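Local structure of periplasmic protein TorT (Vibrio parahaemolyticus, 3O1I) at residues N184-V189 with I209-S214; H230-G235 with N239-A244. The protein is a periplasmic binding protein that probably works with a sensor kinase in the response to trimethylamine N-oxide. All coordinates share one frame; numbering follows the deposited sequence.

Interaction 1 (N184-V189 with I209-S214); sequences NLVQRV and ISELRS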
loop_
_atom_site.group_PDB
_atom_site.type_symbol
_atom_site.label_atom_id
_atom_site.label_comp_id
_atom_site.label_asym_id
_atom_site.label_seq_id
_atom_site.Cartn_x
_atom_site.Cartn_y
_atom_site.Cartn_z
ATOM N N ASN D 184 10.217 -19.011 -5.761
ATOM C CA ASN D 184 10.808 -18.763 -7.064
ATOM C C ASN D 184 12.047 -19.651 -7.227
ATOM O O ASN D 184 12.291 -20.213 -8.292
ATOM C CB ASN D 184 11.177 -17.279 -7.180
ATOM C CG ASN D 184 11.801 -16.937 -8.514
ATOM O OD1 ASN D 184 11.134 -16.948 -9.553
ATOM N ND2 ASN D 184 13.095 -16.639 -8.495
ATOM N N LEU D 185 12.823 -19.784 -6.157
ATOM C CA LEU D 185 14.019 -20.614 -6.202
ATOM C C LEU D 185 13.694 -22.099 -6.324
ATOM O O LEU D 185 14.433 -22.869 -6.942
ATOM C CB LEU D 185 14.871 -20.385 -4.956
ATOM C CG LEU D 185 15.745 -19.136 -4.983
ATOM C CD1 LEU D 185 16.700 -19.164 -3.792
ATOM C CD2 LEU D 185 16.528 -19.101 -6.290
ATOM N N VAL D 186 12.582 -22.501 -5.727
ATOM C CA VAL D 186 12.171 -23.890 -5.778
ATOM C C VAL D 186 11.702 -24.211 -7.187
ATOM O O VAL D 186 12.108 -25.219 -7.769
ATOM C CB VAL D 186 11.028 -24.166 -4.767
ATOM C CG1 VAL D 186 10.377 -25.497 -5.069
ATOM C CG2 VAL D 186 11.573 -24.168 -3.346
ATOM N N GLN D 187 10.854 -23.333 -7.728
ATOM C CA GLN D 187 10.295 -23.497 -9.069
ATOM C C GLN D 187 11.412 -23.690 -10.067
ATOM O O GLN D 187 11.359 -24.602 -10.892
ATOM C CB GLN D 187 9.453 -22.282 -9.469
ATOM C CG GLN D 187 8.364 -21.915 -8.472
ATOM C CD GLN D 187 7.607 -20.653 -8.873
ATOM O OE1 GLN D 187 8.189 -19.720 -9.453
ATOM N NE2 GLN D 187 6.309 -20.609 -8.551
ATOM N N ARG D 188 12.427 -22.837 -9.993
ATOM C CA ARG D 188 13.558 -22.955 -10.899
ATOM C C ARG D 188 14.136 -24.353 -10.743
ATOM O O ARG D 188 14.536 -24.980 -11.719
ATOM C CB ARG D 188 14.629 -21.912 -10.566
ATOM C CG ARG D 188 15.751 -21.833 -11.606
ATOM C CD ARG D 188 16.922 -20.957 -11.153
ATOM N NE ARG D 188 16.497 -19.667 -10.604
ATOM C CZ ARG D 188 17.327 -18.687 -10.252
ATOM N NH1 ARG D 188 18.639 -18.833 -10.391
ATOM N NH2 ARG D 188 16.842 -17.562 -9.746
ATOM N N VAL D 189 14.172 -24.839 -9.507
ATOM C CA VAL D 189 14.700 -26.166 -9.218
ATOM C C VAL D 189 13.889 -27.258 -9.902
ATOM O O VAL D 189 14.440 -28.101 -10.616
ATOM C CB VAL D 189 14.730 -26.428 -7.696
ATOM C CG1 VAL D 189 15.027 -27.906 -7.402
ATOM C CG2 VAL D 189 15.784 -25.534 -7.059
ATOM N N ILE D 209 6.879 -27.784 -0.472
ATOM C CA ILE D 209 5.738 -28.644 -0.205
ATOM C C ILE D 209 4.559 -28.260 -1.090
ATOM O O ILE D 209 3.923 -29.125 -1.682
ATOM C CB ILE D 209 5.296 -28.575 1.267
ATOM C CG1 ILE D 209 6.434 -29.071 2.164
ATOM C CG2 ILE D 209 4.027 -29.411 1.476
ATOM C CD1 ILE D 209 6.190 -28.849 3.632
ATOM N N SER D 210 4.259 -26.974 -1.203
ATOM C CA SER D 210 3.132 -26.584 -2.044
ATOM C C SER D 210 3.477 -26.621 -3.517
ATOM O O SER D 210 2.626 -26.917 -4.358
ATOM C CB SER D 210 2.642 -25.194 -1.675
ATOM O OG SER D 210 1.886 -25.249 -0.486
ATOM N N GLU D 211 4.735 -26.329 -3.826
ATOM C CA GLU D 211 5.173 -26.313 -5.206
ATOM C C GLU D 211 5.264 -27.689 -5.820
ATOM O O GLU D 211 4.970 -27.849 -6.993
ATOM C CB GLU D 211 6.505 -25.564 -5.332
ATOM C CG GLU D 211 6.368 -24.052 -5.092
ATOM C CD GLU D 211 5.329 -23.403 -6.007
ATOM O OE1 GLU D 211 5.556 -23.382 -7.229
ATOM O OE2 GLU D 211 4.284 -22.920 -5.514
ATOM N N LEU D 212 5.648 -28.688 -5.029
ATOM C CA LEU D 212 5.764 -30.060 -5.536
ATOM C C LEU D 212 4.398 -30.671 -5.782
ATOM O O LEU D 212 4.247 -31.519 -6.654
ATOM C CB LEU D 212 6.565 -30.945 -4.575
ATOM C CG LEU D 212 8.094 -30.763 -4.622
ATOM C CD1 LEU D 212 8.763 -31.793 -3.723
ATOM C CD2 LEU D 212 8.608 -30.912 -6.052
ATOM N N ARG D 213 3.406 -30.237 -5.012
ATOM C CA ARG D 213 2.043 -30.724 -5.181
ATOM C C ARG D 213 1.489 -30.036 -6.430
ATOM O O ARG D 213 1.094 -30.685 -7.399
ATOM C CB ARG D 213 1.204 -30.345 -3.970
ATOM C CG ARG D 213 -0.206 -30.840 -4.003
ATOM C CD ARG D 213 -1.092 -29.850 -3.291
ATOM N NE ARG D 213 -2.353 -30.423 -2.843
ATOM C CZ ARG D 213 -2.474 -31.254 -1.810
ATOM N NH1 ARG D 213 -1.406 -31.624 -1.107
ATOM N NH2 ARG D 213 -3.672 -31.700 -1.467
ATOM N N SER D 214 1.483 -28.710 -6.405
ATOM C CA SER D 214 0.995 -27.925 -7.528
ATOM C C SER D 214 1.622 -28.342 -8.864
ATOM O O SER D 214 1.107 -27.995 -9.922
ATOM C CB SER D 214 1.264 -26.441 -7.268
ATOM O OG SER D 214 0.923 -25.649 -8.389
#
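Q187 and E211 meet because one side chain is straight and the other is folded. Q187 sets CG opposite its carbonyl carbon and then runs out extended (chi2 177°), which carries the amide across to the other helix. E211 starts with the same first rotation, but its chain bends at chi2 and turns OE1 to the amide. Q187 NE2 donates to E211 OE1 over 3.2 Å. The bond is fairly straight, with an N-H...O angle of 162°. The acceptor lies close to the amide plane of Q187. The donor, in contrast, comes from above the carboxylate, 57° out of its plane. Q187 CG lies near the same oxygen, 3.4 Å from E211 OE1. Nearer the backbone of E211, V186 CG1 packs on E211 CB at 3.9 Å, an apolar contact at the root of the glutamate side chain.

The other oxygen, E211 OE2, forms a salt bridge with R183, one turn before Q187. This arginine should favour the charged form of the buried carboxylate. On helix 202-214, S210 OG bonds to the backbone of another protein chain, and R213 NH1 forms a salt bridge with an acidic side chain of that chain.

The contact joins helices 179-192 and 202-214, successive helices of the parallel-sheet lobe that flank the connection through strand 197-200. The closest CA pair between the segments is Q187 CA and E211 CA, 7.0 Å apart. L212 rests on I190 of helix 179-192. V186 also packs on L142 of strand 137-142, and L212 on L223 of strand 222-225.

Interaction 2 (H230-G235 with N239-A244); sequences HGVYRG and NKVLFA
N239, K240 and V241 converge with their backbone nitrogens on the carbonyl oxygen of G235, near the end of helix 230-236. N239 comes first and has a left-handed backbone conformation. Its N is close to G235 O, but the angle is too poor for a hydrogen bond.

K240 follows. Its N gives a weak hydrogen bond to G235 O, and the position of that nitrogen is less certain. K240 CB lies alongside the same carbonyl, 3.6 Å from G235 O. The chain then bends at chi2 and leads NZ away toward an acidic side chain of another protein chain, a long and weak ion pair.

V241 makes the clearer bond. Its N is 3.0 Å from G235 O, at an N-H...O angle of 137°. The donor sits above the carbonyl plane, 69° out of it. V241 CG2 packs over the glycine backbone, 3.4 Å from G235 CA, where no side chain intervenes. The other methyl, V241 CG1, is 4.2 Å from V232 CG1. V232 has CG1 anti to its own N (chi1 174°), and this branch faces the loop.

L242 and F243 turn away from the helix. L242 pairs by backbone with L223, and the ring of F243 meets that of Y125. A244 turns back, and its CB touches V232 CG1 at 3.9 Å.

The polar part of the contact is therefore all backbone, while the side chains add only apolar packing. The V241 bond is bent and meets the carbonyl from above its plane, a poor geometry for a strong hydrogen bond. The K240 bond is weak and doubtful. Apolar packing of V232, V241 and A244 accompanies them.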
loop_
_atom_site.group_PDB
_atom_site.type_symbol
_atom_site.label_atom_id
_atom_site.label_comp_id
_atom_site.label_asym_id
_atom_site.label_seq_id
_atom_site.Cartn_x
_atom_site.Cartn_y
_atom_site.Cartn_z
ATOM N N HIS D 230 6.833 -24.862 12.444
ATOM C CA HIS D 230 5.502 -25.451 12.483
ATOM C C HIS D 230 5.047 -25.968 11.128
ATOM O O HIS D 230 4.136 -26.788 11.042
ATOM C CB HIS D 230 4.477 -24.439 12.995
ATOM C CG HIS D 230 4.751 -23.945 14.381
ATOM N ND1 HIS D 230 3.813 -24.005 15.392
ATOM C CD2 HIS D 230 5.848 -23.364 14.921
ATOM C CE1 HIS D 230 4.321 -23.482 16.494
ATOM N NE2 HIS D 230 5.554 -23.084 16.236
ATOM N N GLY D 231 5.677 -25.488 10.065
ATOM C CA GLY D 231 5.284 -25.927 8.740
ATOM C C GLY D 231 6.035 -27.171 8.347
ATOM O O GLY D 231 5.442 -28.135 7.859
ATOM N N VAL D 232 7.349 -27.139 8.555
ATOM C CA VAL D 232 8.205 -28.282 8.247
ATOM C C VAL D 232 7.795 -29.470 9.124
ATOM O O VAL D 232 7.957 -30.619 8.733
ATOM C CB VAL D 232 9.695 -27.946 8.468
ATOM C CG1 VAL D 232 10.553 -29.188 8.294
ATOM C CG2 VAL D 232 10.123 -26.876 7.472
ATOM N N TYR D 233 7.252 -29.182 10.305
ATOM C CA TYR D 233 6.787 -30.228 11.207
ATOM C C TYR D 233 5.565 -30.902 10.592
ATOM O O TYR D 233 5.578 -32.111 10.379
ATOM C CB TYR D 233 6.416 -29.656 12.577
ATOM C CG TYR D 233 5.706 -30.652 13.471
ATOM C CD1 TYR D 233 6.395 -31.721 14.068
ATOM C CD2 TYR D 233 4.334 -30.540 13.705
ATOM C CE1 TYR D 233 5.726 -32.653 14.878
ATOM C CE2 TYR D 233 3.659 -31.456 14.503
ATOM C CZ TYR D 233 4.353 -32.507 15.087
ATOM O OH TYR D 233 3.648 -33.387 15.880
ATOM N N ARG D 234 4.517 -30.129 10.301
ATOM C CA ARG D 234 3.303 -30.695 9.703
ATOM C C ARG D 234 3.649 -31.537 8.470
ATOM O O ARG D 234 2.941 -32.491 8.123
ATOM C CB ARG D 234 2.331 -29.596 9.278
ATOM C CG ARG D 234 0.922 -30.109 9.138
ATOM C CD ARG D 234 0.094 -29.250 8.225
ATOM N NE ARG D 234 0.009 -29.767 6.853
ATOM C CZ ARG D 234 0.986 -29.721 5.948
ATOM N NH1 ARG D 234 2.173 -29.183 6.233
ATOM N NH2 ARG D 234 0.765 -30.197 4.733
ATOM N N GLY D 235 4.741 -31.170 7.809
ATOM C CA GLY D 235 5.169 -31.899 6.629
ATOM C C GLY D 235 5.743 -33.249 7.006
ATOM O O GLY D 235 5.550 -34.240 6.296
ATOM N N ASN D 239 4.603 -37.159 5.797
ATOM C CA ASN D 239 5.590 -37.642 4.824
ATOM C C ASN D 239 5.881 -36.671 3.685
ATOM O O ASN D 239 6.623 -37.002 2.750
ATOM C CB ASN D 239 5.147 -38.989 4.247
ATOM C CG ASN D 239 5.241 -40.105 5.263
ATOM O OD1 ASN D 239 6.309 -40.693 5.451
ATOM N ND2 ASN D 239 4.129 -40.386 5.945
ATOM N N LYS D 240 5.305 -35.477 3.766
ATOM C CA LYS D 240 5.543 -34.480 2.743
ATOM C C LYS D 240 6.989 -34.020 2.895
ATOM O O LYS D 240 7.567 -33.429 1.984
ATOM C CB LYS D 240 4.569 -33.323 2.913
ATOM C CG LYS D 240 3.099 -33.746 2.850
ATOM C CD LYS D 240 2.738 -34.355 1.500
ATOM C CE LYS D 240 1.228 -34.497 1.353
ATOM N NZ LYS D 240 0.825 -34.846 -0.036
ATOM N N VAL D 241 7.576 -34.311 4.055
ATOM C CA VAL D 241 8.969 -33.957 4.329
ATOM C C VAL D 241 9.693 -35.215 4.808
ATOM O O VAL D 241 9.107 -36.047 5.485
ATOM C CB VAL D 241 9.092 -32.857 5.434
ATOM C CG1 VAL D 241 10.546 -32.436 5.581
ATOM C CG2 VAL D 241 8.242 -31.649 5.086
ATOM N N LEU D 242 10.961 -35.365 4.463
ATOM C CA LEU D 242 11.688 -36.547 4.891
ATOM C C LEU D 242 12.367 -36.369 6.236
ATOM O O LEU D 242 12.006 -37.015 7.221
ATOM C CB LEU D 242 12.735 -36.940 3.848
ATOM C CG LEU D 242 12.142 -37.269 2.479
ATOM C CD1 LEU D 242 13.232 -37.700 1.531
ATOM C CD2 LEU D 242 11.098 -38.361 2.630
ATOM N N PHE D 243 13.351 -35.481 6.275
ATOM C CA PHE D 243 14.112 -35.231 7.491
ATOM C C PHE D 243 14.005 -33.780 7.969
ATOM O O PHE D 243 13.335 -32.962 7.339
ATOM C CB PHE D 243 15.569 -35.612 7.227
ATOM C CG PHE D 243 16.469 -35.388 8.392
ATOM C CD1 PHE D 243 16.157 -35.919 9.634
ATOM C CD2 PHE D 243 17.629 -34.637 8.250
ATOM C CE1 PHE D 243 16.973 -35.683 10.728
ATOM C CE2 PHE D 243 18.452 -34.395 9.336
ATOM C CZ PHE D 243 18.130 -34.924 10.577
ATOM N N ALA D 244 14.658 -33.479 9.091
ATOM C CA ALA D 244 14.665 -32.141 9.679
ATOM C C ALA D 244 15.257 -32.154 11.089
ATOM O O ALA D 244 14.655 -32.689 12.027
ATOM C CB ALA D 244 13.254 -31.570 9.727
#

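How the interactions relate
Interactions 1 and 2 follow each other along the chain, and their centres are about 15 Å apart. Helix 202-214 joins them. It offers E211 to helix 179-192, and it turns I209 to the loop of interaction 2. I209 CD1 packs on V241 CG2 at 3.8 Å. I209 CG2 lies 4.2 Å from K240 CB. Beyond this apolar seam, R213 NH1 comes within 4.1 Å of K240 NZ. The two like charges may be offset by acidic side chains of other protein chains, which R213 meets in a salt bridge and K240 in a weak, long ion pair. Both contacts thus border the protein-protein assembly.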